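Long-range contacts in CurF (Lyngbya majuscula, PDB 2Q35), which acts as a crotonase-family lyase, a decarboxylase domain that takes part in polyketide chain beta-branching: residues A[46-50]-A[192-197]; A[125-129]-A[154-160]; A[129-133]-A[229-235]. The protein carries 1 engineered substitution. Residues are numbered along the deposited sequence.

Contact 1 of 3, residues A[46-50]-A[192-197]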
ATOM      1  N   GLN A  46     -26.955 -21.926  -6.306  1.00 18.48           N
ATOM      2  CA  GLN A  46     -25.627 -22.525  -6.214  1.00 19.52           C
ATOM      3  C   GLN A  46     -24.829 -22.420  -7.503  1.00 18.85           C
ATOM      4  O   GLN A  46     -23.616 -22.602  -7.511  1.00 19.82           O
ATOM      5  CB  GLN A  46     -25.757 -24.004  -5.843  1.00 19.99           C
ATOM      6  CG  GLN A  46     -26.192 -24.231  -4.415  1.00 24.76           C
ATOM      7  CD  GLN A  46     -25.058 -23.990  -3.432  1.00 34.90           C
ATOM      8  OE1 GLN A  46     -24.048 -24.706  -3.441  1.00 39.71           O
ATOM      9  NE2 GLN A  46     -25.215 -22.983  -2.585  1.00 30.90           N
ATOM     10  N   GLN A  47     -25.510 -22.143  -8.595  1.00 18.45           N
ATOM     11  CA  GLN A  47     -24.811 -22.052  -9.878  1.00 18.31           C
ATOM     12  C   GLN A  47     -24.115 -20.702 -10.063  1.00 17.86           C
ATOM     13  O   GLN A  47     -23.254 -20.568 -10.954  1.00 17.57           O
ATOM     14  CB  GLN A  47     -25.784 -22.295 -11.029  1.00 19.75           C
ATOM     15  CG  GLN A  47     -26.492 -23.658 -10.939  1.00 27.33           C
ATOM     16  CD  GLN A  47     -25.542 -24.860 -11.023  1.00 39.09           C
ATOM     17  OE1 GLN A  47     -24.730 -24.970 -11.947  1.00 46.16           O
ATOM     18  NE2 GLN A  47     -25.658 -25.773 -10.057  1.00 44.69           N
ATOM     19  N   TYR A  48     -24.491 -19.705  -9.258  1.00 15.56           N
ATOM     20  CA  TYR A  48     -23.894 -18.380  -9.397  1.00 14.96           C
ATOM     21  C   TYR A  48     -22.520 -18.313  -8.762  1.00 15.79           C
ATOM     22  O   TYR A  48     -22.312 -18.832  -7.637  1.00 17.52           O
ATOM     23  CB  TYR A  48     -24.799 -17.291  -8.829  1.00 14.62           C
ATOM     24  CG  TYR A  48     -26.143 -17.167  -9.495  1.00 16.05           C
ATOM     25  CD1 TYR A  48     -26.395 -17.734 -10.753  1.00 17.08           C
ATOM     26  CD2 TYR A  48     -27.153 -16.412  -8.901  1.00 16.92           C
ATOM     27  CE1 TYR A  48     -27.656 -17.574 -11.384  1.00 14.31           C
ATOM     28  CE2 TYR A  48     -28.379 -16.231  -9.520  1.00 14.53           C
ATOM     29  CZ  TYR A  48     -28.641 -16.824 -10.743  1.00 17.73           C
ATOM     30  OH  TYR A  48     -29.872 -16.654 -11.340  1.00 21.29           O
ATOM     31  N   LYS A  49     -21.583 -17.666  -9.469  1.00 13.84           N
ATOM     32  CA  LYS A  49     -20.187 -17.617  -9.051  1.00 13.40           C
ATOM     33  C   LYS A  49     -19.618 -16.207  -8.882  1.00 13.62           C
ATOM     34  O   LYS A  49     -18.654 -16.025  -8.135  1.00 14.30           O
ATOM     35  CB  LYS A  49     -19.266 -18.369 -10.042  1.00 14.27           C
ATOM     36  CG  LYS A  49     -19.514 -19.843 -10.180  1.00 17.01           C
ATOM     37  CD  LYS A  49     -18.493 -20.324 -11.189  1.00 20.43           C
ATOM     38  CE  LYS A  49     -18.417 -21.801 -11.300  1.00 22.73           C
ATOM     39  NZ  LYS A  49     -17.452 -22.134 -12.363  1.00 15.05           N
ATOM     40  N   VAL A  50     -20.140 -15.240  -9.649  1.00 12.26           N
ATOM     41  CA  VAL A  50     -19.622 -13.836  -9.614  1.00 13.17           C
ATOM     42  C   VAL A  50     -20.805 -12.905  -9.727  1.00 13.10           C
ATOM     43  O   VAL A  50     -21.696 -13.136 -10.550  1.00 15.14           O
ATOM     44  CB  VAL A  50     -18.609 -13.540 -10.782  1.00 12.64           C
ATOM     45  CG1 VAL A  50     -18.063 -12.118 -10.676  1.00 15.19           C
ATOM     46  CG2 VAL A  50     -17.442 -14.527 -10.791  1.00 15.72           C
ATOM     47  N   ILE A 192     -12.909 -14.726 -13.817  1.00 10.86           N
ATOM     48  CA  ILE A 192     -13.010 -15.236 -12.433  1.00 10.71           C
ATOM     49  C   ILE A 192     -13.866 -16.506 -12.397  1.00 10.62           C
ATOM     50  O   ILE A 192     -13.513 -17.484 -11.700  1.00 10.92           O
ATOM     51  CB  ILE A 192     -13.538 -14.159 -11.495  1.00 10.69           C
ATOM     52  CG1 ILE A 192     -12.511 -13.028 -11.378  1.00 11.60           C
ATOM     53  CG2 ILE A 192     -13.811 -14.744 -10.083  1.00 12.79           C
ATOM     54  CD1 ILE A 192     -13.049 -11.796 -10.611  1.00 13.01           C
ATOM     55  N   ALA A 193     -14.977 -16.493 -13.138  1.00  9.26           N
ATOM     56  CA  ALA A 193     -15.952 -17.612 -13.108  1.00 10.42           C
ATOM     57  C   ALA A 193     -15.423 -18.916 -13.698  1.00 11.19           C
ATOM     58  O   ALA A 193     -16.122 -19.930 -13.634  1.00 12.75           O
ATOM     59  CB  ALA A 193     -17.283 -17.219 -13.770  1.00 10.74           C
ATOM     60  N   LYS A 194     -14.225 -18.895 -14.316  1.00 10.32           N
ATOM     61  CA  LYS A 194     -13.616 -20.144 -14.822  1.00 11.38           C
ATOM     62  C   LYS A 194     -13.245 -21.128 -13.698  1.00 12.14           C
ATOM     63  O   LYS A 194     -13.070 -22.325 -13.955  1.00 13.95           O
ATOM     64  CB  LYS A 194     -12.390 -19.878 -15.703  1.00 12.60           C
ATOM     65  CG  LYS A 194     -12.746 -19.252 -17.040  1.00 14.73           C
ATOM     66  CD  LYS A 194     -11.524 -19.143 -17.947  1.00 19.55           C
ATOM     67  CE  LYS A 194     -11.876 -18.462 -19.246  1.00 29.60           C
ATOM     68  NZ  LYS A 194     -10.667 -18.308 -20.109  1.00 37.74           N
ATOM     69  N   SER A 195     -13.126 -20.622 -12.475  1.00 13.39           N
ATOM     70  CA  SER A 195     -12.769 -21.456 -11.319  1.00 13.33           C
ATOM     71  C   SER A 195     -13.987 -22.140 -10.724  1.00 13.81           C
ATOM     72  O   SER A 195     -15.103 -21.627 -10.831  1.00 13.31           O
ATOM     73  CB  SER A 195     -12.148 -20.581 -10.241  1.00 16.70           C
ATOM     74  OG  SER A 195     -10.889 -20.084 -10.649  1.00 22.87           O
ATOM     75  N   PRO A 196     -13.773 -23.280 -10.050  1.00 12.16           N
ATOM     76  CA  PRO A 196     -14.855 -23.955  -9.338  1.00 12.69           C
ATOM     77  C   PRO A 196     -15.421 -23.042  -8.255  1.00 12.28           C
ATOM     78  O   PRO A 196     -14.661 -22.312  -7.576  1.00 11.88           O
ATOM     79  CB  PRO A 196     -14.155 -25.160  -8.686  1.00 13.01           C
ATOM     80  CG  PRO A 196     -12.892 -25.389  -9.505  1.00 12.50           C
ATOM     81  CD  PRO A 196     -12.487 -24.004  -9.939  1.00 13.60           C
ATOM     82  N   ARG A 197     -16.738 -23.090  -8.086  1.00 12.86           N
ATOM     83  CA  ARG A 197     -17.390 -22.242  -7.100  1.00 12.63           C
ATOM     84  C   ARG A 197     -16.810 -22.467  -5.689  1.00 12.93           C
ATOM     85  O   ARG A 197     -16.557 -21.493  -4.964  1.00 12.15           O
ATOM     86  CB  ARG A 197     -18.900 -22.489  -7.091  1.00 13.60           C
ATOM     87  CG  ARG A 197     -19.652 -21.474  -6.272  1.00 13.88           C
ATOM     88  CD  ARG A 197     -21.130 -21.763  -6.281  1.00 13.51           C
ATOM     89  NE  ARG A 197     -21.918 -20.778  -5.540  1.00 15.86           N
ATOM     90  CZ  ARG A 197     -22.067 -20.777  -4.213  1.00 17.17           C
ATOM     91  NH1 ARG A 197     -21.420 -21.661  -3.461  1.00 15.43           N
ATOM     92  NH2 ARG A 197     -22.819 -19.854  -3.645  1.00 15.72           N
TER
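Two loops run close together here, nearest at K49 and R197, whose CA atoms are 5.7 Å apart. The 46-50 segment leads from helix 29-44 into strand 50-54. In 192-197 the chain leaves helix 178-192 through a type I turn from I192 to S195, with S195 N bonded to I192 O at 3.3 Å, and P196 is the N-cap residue of helix 197-230. That turn leaves two carbonyls facing K49. The lysine is extended beyond CB, and its NZ donates to A193 O at 2.9 Å and to S195 O at 2.8 Å, tying the amine to the backbone on both sides of K194. R197 is stretched out in the reverse sense: its NE donates to Y48 O at 2.9 Å, while Q46 OE1 lies over one face of the guanidinium, 4.0 Å from NH1. The same guanidinium makes a salt bridge to E90 through NH2. The CA-to-CB bond of Y48 points away from 192-197, and its hydroxyl bonds E8. At the strand end the contact becomes apolar: V50 CG2 packs on I192 CG2 at 3.7 Å and A193 CB at 4.0 Å. Within the turn, K194 O accepts a hydrogen bond from R238 NH2 of the second subunit. Strand 13-18, helix 29-44 and strand 50-54 form a beta-alpha-beta crossover of the crotonase core, and this contact pins its helix-to-strand return to the junction of two C-terminal helices.

Contact 2 of 3, residues A[125-129]-A[154-160]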
ATOM      1  N   THR A 125     -16.024  11.044  -0.983  1.00 15.56           N
ATOM      2  CA  THR A 125     -16.417  10.712   0.399  1.00 16.53           C
ATOM      3  C   THR A 125     -16.749  12.101   0.933  1.00 17.75           C
ATOM      4  O   THR A 125     -15.858  12.825   1.400  1.00 18.21           O
ATOM      5  CB  THR A 125     -15.258  10.099   1.223  1.00 16.51           C
ATOM      6  OG1 THR A 125     -14.062  10.871   1.060  1.00 23.90           O
ATOM      7  CG2 THR A 125     -14.952   8.652   0.821  1.00 18.17           C
ATOM      8  N   ASN A 126     -18.016  12.494   0.787  1.00 16.59           N
ATOM      9  CA  ASN A 126     -18.442  13.893   0.959  1.00 17.64           C
ATOM     10  C   ASN A 126     -18.848  14.286   2.387  1.00 16.54           C
ATOM     11  O   ASN A 126     -19.277  15.403   2.633  1.00 15.11           O
ATOM     12  CB  ASN A 126     -19.560  14.253  -0.026  1.00 20.15           C
ATOM     13  CG  ASN A 126     -20.719  13.311   0.057  1.00 19.74           C
ATOM     14  OD1 ASN A 126     -20.798  12.484   0.978  1.00 23.22           O
ATOM     15  ND2 ASN A 126     -21.651  13.420  -0.897  1.00 26.03           N
ATOM     16  N   PHE A 127     -18.678  13.369   3.337  1.00 14.56           N
ATOM     17  CA  PHE A 127     -19.036  13.669   4.711  1.00 14.84           C
ATOM     18  C   PHE A 127     -18.483  15.014   5.178  1.00 14.02           C
ATOM     19  O   PHE A 127     -19.223  15.859   5.678  1.00 14.03           O
ATOM     20  CB  PHE A 127     -18.549  12.536   5.616  1.00 14.45           C
ATOM     21  CG  PHE A 127     -18.824  11.161   5.066  1.00 15.35           C
ATOM     22  CD1 PHE A 127     -20.097  10.587   5.185  1.00 17.51           C
ATOM     23  CD2 PHE A 127     -17.816  10.433   4.438  1.00 13.68           C
ATOM     24  CE1 PHE A 127     -20.357   9.298   4.694  1.00 15.94           C
ATOM     25  CE2 PHE A 127     -18.071   9.157   3.943  1.00 18.46           C
ATOM     26  CZ  PHE A 127     -19.359   8.592   4.074  1.00 17.08           C
ATOM     27  N   MET A 128     -17.185  15.233   4.990  1.00 13.24           N
ATOM     28  CA  MET A 128     -16.564  16.450   5.514  1.00 13.65           C
ATOM     29  C   MET A 128     -16.947  17.715   4.742  1.00 15.67           C
ATOM     30  O   MET A 128     -16.758  18.834   5.240  1.00 17.55           O
ATOM     31  CB  MET A 128     -15.044  16.299   5.616  1.00 14.46           C
ATOM     32  CG  MET A 128     -14.601  15.296   6.713  1.00 13.41           C
ATOM     33  SD  MET A 128     -14.758  15.997   8.366  1.00 13.99           S
ATOM     34  CE  MET A 128     -13.238  16.930   8.480  1.00 12.88           C
ATOM     35  N   LYS A 129     -17.469  17.525   3.535  1.00 16.58           N
ATOM     36  CA  LYS A 129     -18.037  18.657   2.787  1.00 18.18           C
ATOM     37  C   LYS A 129     -19.214  19.242   3.551  1.00 18.12           C
ATOM     38  O   LYS A 129     -19.357  20.465   3.647  1.00 19.58           O
ATOM     39  CB  LYS A 129     -18.470  18.236   1.394  1.00 18.83           C
ATOM     40  CG  LYS A 129     -19.152  19.374   0.587  1.00 24.95           C
ATOM     41  CD  LYS A 129     -18.979  19.225  -0.919  1.00 33.54           C
ATOM     42  CE  LYS A 129     -17.754  19.995  -1.451  1.00 38.22           C
ATOM     43  NZ  LYS A 129     -17.431  19.744  -2.920  1.00 32.13           N
ATOM     44  N   MET A 154      -9.159  12.556   0.072  1.00 11.86           N
ATOM     45  CA  MET A 154     -10.587  12.476  -0.221  1.00 13.15           C
ATOM     46  C   MET A 154     -11.426  12.636   1.054  1.00 12.59           C
ATOM     47  O   MET A 154     -12.427  13.328   1.052  1.00 14.12           O
ATOM     48  CB  MET A 154     -10.949  11.159  -0.915  1.00 11.88           C
ATOM     49  CG  MET A 154     -10.341  11.022  -2.301  1.00 12.80           C
ATOM     50  SD  MET A 154     -10.873   9.518  -3.112  1.00 15.91           S
ATOM     51  CE  MET A 154     -12.566   9.911  -3.465  1.00 18.68           C
ATOM     52  N   ILE A 155     -10.976  12.028   2.145  1.00 13.46           N
ATOM     53  CA  ILE A 155     -11.750  12.088   3.403  1.00 14.25           C
ATOM     54  C   ILE A 155     -11.681  13.498   4.011  1.00 13.47           C
ATOM     55  O   ILE A 155     -12.703  14.084   4.374  1.00 13.46           O
ATOM     56  CB  ILE A 155     -11.262  11.015   4.408  1.00 14.82           C
ATOM     57  CG1 ILE A 155     -11.526   9.619   3.838  1.00 16.65           C
ATOM     58  CG2 ILE A 155     -11.979  11.143   5.752  1.00 17.58           C
ATOM     59  CD1 ILE A 155     -10.932   8.478   4.670  1.00 16.11           C
ATOM     60  N   TYR A 156     -10.484  14.079   4.100  1.00 12.54           N
ATOM     61  CA  TYR A 156     -10.386  15.429   4.667  1.00 13.32           C
ATOM     62  C   TYR A 156     -11.104  16.513   3.885  1.00 14.00           C
ATOM     63  O   TYR A 156     -11.695  17.413   4.498  1.00 16.03           O
ATOM     64  CB  TYR A 156      -8.934  15.863   4.827  1.00 12.28           C
ATOM     65  CG  TYR A 156      -8.251  15.491   6.122  1.00 14.07           C
ATOM     66  CD1 TYR A 156      -8.370  16.311   7.251  1.00 13.29           C
ATOM     67  CD2 TYR A 156      -7.437  14.366   6.202  1.00 12.96           C
ATOM     68  CE1 TYR A 156      -7.698  16.000   8.467  1.00 11.59           C
ATOM     69  CE2 TYR A 156      -6.755  14.052   7.391  1.00 11.56           C
ATOM     70  CZ  TYR A 156      -6.891  14.875   8.515  1.00 13.31           C
ATOM     71  OH  TYR A 156      -6.236  14.604   9.690  1.00 15.13           O
ATOM     72  N   THR A 157     -11.003  16.485   2.552  1.00 14.54           N
ATOM     73  CA  THR A 157     -11.580  17.568   1.746  1.00 14.67           C
ATOM     74  C   THR A 157     -13.075  17.404   1.434  1.00 14.46           C
ATOM     75  O   THR A 157     -13.770  18.401   1.209  1.00 15.63           O
ATOM     76  CB  THR A 157     -10.856  17.786   0.401  1.00 13.75           C
ATOM     77  OG1 THR A 157     -11.118  16.687  -0.476  1.00 14.67           O
ATOM     78  CG2 THR A 157      -9.349  18.008   0.580  1.00 13.93           C
ATOM     79  N   GLY A 158     -13.529  16.163   1.344  1.00 13.44           N
ATOM     80  CA  GLY A 158     -14.904  15.839   0.961  1.00 14.64           C
ATOM     81  C   GLY A 158     -15.258  16.176  -0.491  1.00 14.84           C
ATOM     82  O   GLY A 158     -16.427  16.091  -0.865  1.00 16.65           O
ATOM     83  N   GLU A 159     -14.260  16.537  -1.294  1.00 14.57           N
ATOM     84  CA  GLU A 159     -14.471  17.028  -2.663  1.00 15.81           C
ATOM     85  C   GLU A 159     -14.845  15.941  -3.662  1.00 15.02           C
ATOM     86  O   GLU A 159     -14.621  14.748  -3.421  1.00 13.74           O
ATOM     87  CB  GLU A 159     -13.209  17.753  -3.204  1.00 14.67           C
ATOM     88  CG  GLU A 159     -13.028  19.155  -2.728  1.00 20.51           C
ATOM     89  CD  GLU A 159     -12.090  19.981  -3.615  1.00 20.17           C
ATOM     90  OE1 GLU A 159     -11.403  19.409  -4.496  1.00 25.27           O
ATOM     91  OE2 GLU A 159     -12.052  21.211  -3.422  1.00 29.39           O
ATOM     92  N   ASN A 160     -15.360  16.392  -4.817  1.00 14.33           N
ATOM     93  CA  ASN A 160     -15.683  15.508  -5.933  1.00 16.16           C
ATOM     94  C   ASN A 160     -14.465  15.346  -6.828  1.00 17.19           C
ATOM     95  O   ASN A 160     -13.865  16.331  -7.243  1.00 15.88           O
ATOM     96  CB  ASN A 160     -16.833  16.100  -6.777  1.00 15.68           C
ATOM     97  CG  ASN A 160     -18.143  16.159  -6.016  1.00 19.49           C
ATOM     98  OD1 ASN A 160     -18.374  15.382  -5.097  1.00 18.85           O
ATOM     99  ND2 ASN A 160     -19.003  17.084  -6.396  1.00 18.72           N
TER
HETATM  100  O   HOH W   1     -13.984  12.973  -1.318  1.00 20.42           O
HETATM  101  O   HOH W   2     -15.348  13.177   4.226  1.00 21.45           O
HETATM  102  O   HOH W   3     -20.734  15.363  -3.235  1.00 45.11           O
HETATM  103  O   HOH W   4     -18.430  16.780  -2.631  1.00 35.44           O
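This is a water-lined joint of the crotonase fold, where the chain leaving strand 122-124 enters the short helix 127-130 beside the C-terminal end of helix 148-157. T125 N donates to water 1 at 2.8 Å, and that water lies 2.9 Å from M154 O and 2.8 Å from E159 O. T125 O receives a CA-H...O contact from G158 CA at 3.2 Å; N126 CA returns one to G158 O at 3.5 Å. G158, the first residue past the helix, has positive phi, and a CB there would clash with K129 N, so the close approach depends on glycine. M128 points toward the partner, its CG 3.2 Å from I155 O, and its N donates to water 2 at 2.9 Å, which also bonds T125 O and I155 O. M128 and I155 both pack on L203 of the third subunit. Finally K129 lays its chain along G158 and E159, and its NZ donates at 3.1 Å to water 4, which in turn donates to G158 O and N160 OD1, each at 2.8 Å.

Contact 3 of 3, residues A[129-133]-A[229-235]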
ATOM      1  N   LYS A 129     -17.469  17.525   3.535  1.00 16.58           N
ATOM      2  CA  LYS A 129     -18.037  18.657   2.787  1.00 18.18           C
ATOM      3  C   LYS A 129     -19.214  19.242   3.551  1.00 18.12           C
ATOM      4  O   LYS A 129     -19.357  20.465   3.647  1.00 19.58           O
ATOM      5  CB  LYS A 129     -18.470  18.236   1.394  1.00 18.83           C
ATOM      6  CG  LYS A 129     -19.152  19.374   0.587  1.00 24.95           C
ATOM      7  CD  LYS A 129     -18.979  19.225  -0.919  1.00 33.54           C
ATOM      8  CE  LYS A 129     -17.754  19.995  -1.451  1.00 38.22           C
ATOM      9  NZ  LYS A 129     -17.431  19.744  -2.920  1.00 32.13           N
ATOM     10  N   TYR A 130     -20.052  18.370   4.110  1.00 17.84           N
ATOM     11  CA  TYR A 130     -21.141  18.807   4.988  1.00 17.27           C
ATOM     12  C   TYR A 130     -20.644  19.249   6.352  1.00 17.49           C
ATOM     13  O   TYR A 130     -21.370  19.912   7.076  1.00 19.00           O
ATOM     14  CB  TYR A 130     -22.141  17.684   5.225  1.00 17.91           C
ATOM     15  CG  TYR A 130     -22.779  17.127   3.980  1.00 17.66           C
ATOM     16  CD1 TYR A 130     -23.543  17.939   3.146  1.00 20.68           C
ATOM     17  CD2 TYR A 130     -22.627  15.784   3.648  1.00 20.48           C
ATOM     18  CE1 TYR A 130     -24.141  17.427   2.011  1.00 22.04           C
ATOM     19  CE2 TYR A 130     -23.229  15.249   2.507  1.00 21.52           C
ATOM     20  CZ  TYR A 130     -23.979  16.083   1.694  1.00 23.87           C
ATOM     21  OH  TYR A 130     -24.580  15.552   0.563  1.00 25.80           O
ATOM     22  N   GLY A 131     -19.431  18.831   6.713  1.00 16.07           N
ATOM     23  CA  GLY A 131     -18.777  19.336   7.917  1.00 15.20           C
ATOM     24  C   GLY A 131     -18.648  18.322   9.031  1.00 13.52           C
ATOM     25  O   GLY A 131     -18.245  18.695  10.137  1.00 13.31           O
ATOM     26  N   PHE A 132     -18.984  17.057   8.751  1.00 13.86           N
ATOM     27  CA  PHE A 132     -18.938  16.017   9.803  1.00 13.35           C
ATOM     28  C   PHE A 132     -18.108  14.820   9.351  1.00 12.57           C
ATOM     29  O   PHE A 132     -17.714  14.716   8.180  1.00 14.66           O
ATOM     30  CB  PHE A 132     -20.344  15.596  10.266  1.00 12.95           C
ATOM     31  CG  PHE A 132     -21.250  15.156   9.154  1.00 11.62           C
ATOM     32  CD1 PHE A 132     -21.082  13.923   8.550  1.00 15.51           C
ATOM     33  CD2 PHE A 132     -22.274  15.985   8.706  1.00 20.66           C
ATOM     34  CE1 PHE A 132     -21.917  13.512   7.511  1.00 19.43           C
ATOM     35  CE2 PHE A 132     -23.112  15.577   7.660  1.00 16.96           C
ATOM     36  CZ  PHE A 132     -22.937  14.354   7.076  1.00 19.10           C
ATOM     37  N   THR A 133     -17.776  13.951  10.300  1.00 11.37           N
ATOM     38  CA  THR A 133     -16.840  12.845  10.033  1.00 11.52           C
ATOM     39  C   THR A 133     -17.560  11.627   9.439  1.00 12.83           C
ATOM     40  O   THR A 133     -18.791  11.531   9.525  1.00 12.69           O
ATOM     41  CB  THR A 133     -16.099  12.442  11.321  1.00 13.19           C
ATOM     42  OG1 THR A 133     -17.072  12.133  12.325  1.00 12.50           O
ATOM     43  CG2 THR A 133     -15.241  13.610  11.836  1.00 10.28           C
ATOM     44  N   THR A 229     -19.653  14.911  15.921  1.00 14.06           N
ATOM     45  CA  THR A 229     -19.382  15.965  14.930  1.00 15.36           C
ATOM     46  C   THR A 229     -20.597  16.355  14.088  1.00 15.47           C
ATOM     47  O   THR A 229     -20.669  17.497  13.589  1.00 16.35           O
ATOM     48  CB  THR A 229     -18.189  15.614  14.020  1.00 14.23           C
ATOM     49  OG1 THR A 229     -18.510  14.470  13.222  1.00 15.73           O
ATOM     50  CG2 THR A 229     -16.934  15.350  14.833  1.00 17.04           C
ATOM     51  N   PHE A 230     -21.524  15.415  13.909  1.00 15.90           N
ATOM     52  CA  PHE A 230     -22.771  15.682  13.168  1.00 17.10           C
ATOM     53  C   PHE A 230     -23.692  16.578  13.974  1.00 17.22           C
ATOM     54  O   PHE A 230     -24.390  17.448  13.420  1.00 18.21           O
ATOM     55  CB  PHE A 230     -23.484  14.378  12.794  1.00 16.55           C
ATOM     56  CG  PHE A 230     -24.728  14.576  11.968  1.00 20.30           C
ATOM     57  CD1 PHE A 230     -24.655  14.641  10.580  1.00 20.15           C
ATOM     58  CD2 PHE A 230     -25.964  14.675  12.576  1.00 19.54           C
ATOM     59  CE1 PHE A 230     -25.809  14.826   9.814  1.00 19.94           C
ATOM     60  CE2 PHE A 230     -27.130  14.859  11.832  1.00 22.43           C
ATOM     61  CZ  PHE A 230     -27.049  14.929  10.444  1.00 19.52           C
ATOM     62  N   ASN A 231     -23.701  16.377  15.293  1.00 17.46           N
ATOM     63  CA  ASN A 231     -24.599  17.139  16.149  1.00 19.11           C
ATOM     64  C   ASN A 231     -23.928  18.383  16.722  1.00 20.14           C
ATOM     65  O   ASN A 231     -23.726  18.511  17.947  1.00 21.18           O
ATOM     66  CB  ASN A 231     -25.187  16.231  17.239  1.00 20.13           C
ATOM     67  CG  ASN A 231     -26.066  15.130  16.653  1.00 21.83           C
ATOM     68  OD1 ASN A 231     -27.168  15.398  16.157  1.00 26.78           O
ATOM     69  ND2 ASN A 231     -25.570  13.892  16.670  1.00 23.42           N
ATOM     70  N   GLN A 232     -23.555  19.276  15.814  1.00 20.04           N
ATOM     71  CA  GLN A 232     -22.999  20.572  16.155  1.00 20.01           C
ATOM     72  C   GLN A 232     -23.868  21.624  15.471  1.00 20.54           C
ATOM     73  O   GLN A 232     -24.418  21.364  14.386  1.00 21.33           O
ATOM     74  CB  GLN A 232     -21.541  20.689  15.699  1.00 20.46           C
ATOM     75  CG  GLN A 232     -20.563  19.726  16.414  1.00 19.09           C
ATOM     76  CD  GLN A 232     -20.553  19.870  17.958  1.00 23.80           C
ATOM     77  OE1 GLN A 232     -20.554  20.986  18.508  1.00 21.49           O
ATOM     78  NE2 GLN A 232     -20.505  18.727  18.657  1.00 23.65           N
ATOM     79  N   PRO A 233     -24.009  22.800  16.105  1.00 21.48           N
ATOM     80  CA  PRO A 233     -24.939  23.851  15.684  1.00 22.33           C
ATOM     81  C   PRO A 233     -24.963  24.160  14.183  1.00 22.65           C
ATOM     82  O   PRO A 233     -26.050  24.263  13.603  1.00 23.44           O
ATOM     83  CB  PRO A 233     -24.467  25.070  16.488  1.00 22.26           C
ATOM     84  CG  PRO A 233     -23.936  24.472  17.765  1.00 22.73           C
ATOM     85  CD  PRO A 233     -23.301  23.159  17.358  1.00 21.48           C
ATOM     86  N   GLU A 234     -23.784  24.259  13.568  1.00 22.93           N
ATOM     87  CA  GLU A 234     -23.643  24.789  12.198  1.00 22.65           C
ATOM     88  C   GLU A 234     -23.917  23.772  11.094  1.00 21.43           C
ATOM     89  O   GLU A 234     -23.981  24.127   9.904  1.00 20.60           O
ATOM     90  CB  GLU A 234     -22.224  25.334  12.016  1.00 24.46           C
ATOM     91  CG  GLU A 234     -21.176  24.211  11.948  1.00 28.82           C
ATOM     92  CD  GLU A 234     -19.803  24.610  12.449  1.00 39.45           C
ATOM     93  OE1 GLU A 234     -19.190  25.540  11.872  1.00 43.19           O
ATOM     94  OE2 GLU A 234     -19.331  23.963  13.411  1.00 38.18           O
ATOM     95  N   ILE A 235     -24.058  22.505  11.463  1.00 19.86           N
ATOM     96  CA  ILE A 235     -24.180  21.444  10.463  1.00 18.86           C
ATOM     97  C   ILE A 235     -25.467  21.536   9.628  1.00 18.90           C
ATOM     98  O   ILE A 235     -25.419  21.358   8.413  1.00 18.52           O
ATOM     99  CB  ILE A 235     -24.013  20.025  11.097  1.00 19.46           C
ATOM    100  CG1 ILE A 235     -22.607  19.874  11.695  1.00 16.99           C
ATOM    101  CG2 ILE A 235     -24.318  18.910  10.072  1.00 18.96           C
ATOM    102  CD1 ILE A 235     -21.442  20.089  10.681  1.00 15.49           C
TER
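F132 is the side chain to look at first. With chi1 in the p well it points toward 229-235, and F230, its chi1 in t, sets a ring edge against the F132 face: a T-shaped pair with centroids 4.9 Å apart, planes at 64° and a closest approach of 3.3 Å from F132 CD2 to F230 CD1. I235, in the mm rotamer, meets the edge of the F132 ring instead, with CG2 3.8 Å from F132 CD2. Its CD1 reaches the backbone, 3.5 Å from G131 O and 3.6 Å from Y130 O. G131 has a phi of 110°, and a CB there would collide with I235 CD1 as well as with the preceding carbonyl. Here the C-terminal helical region of the crotonase fold is met by the chain leaving helix 127-130: past the end of helix 197-230, a type I turn from Q232 to I235, closed by I235 N to Q232 O at 3.2 Å, leads into helix 235-240. H226 meets both phenylalanine rings, K72 makes a cation-pi contact with F230, and a glycerol, probably from the crystallisation liquor, lies about 4 Å from the F132 side chain and may mark a pocket. Y130 leads its ring away, toward K66, L69 and I239, while S199 of the third subunit donates to G131 O. At the other end T133 and T229, both with chi1 in p, bring their OG1 atoms to 2.9 Å, close enough for a hydrogen bond, although the T229 hydroxyl also has I225 O within weak reach.

All three contacts are largely buried, but they lie at two ends of the subunit. Contact 1 is on the opposite side of the chain's centre from contacts 2 and 3, its centre 37 Å and 44 Å from theirs. Contacts 2 and 3 touch, share K129 and helix 127-130, and meet where F127 CB lies 3.5 Å from F132 O. Helix 197-230 spans the gap, starting in contact 1 and ending in contact 3. Charged side chains on carbonyls dominate contact 1, waters and backbone contact 2, and aromatic packing contact 3. The distant ends come together in the trimer: S195 OG makes a weak hydrogen bond to M128 O of the second subunit.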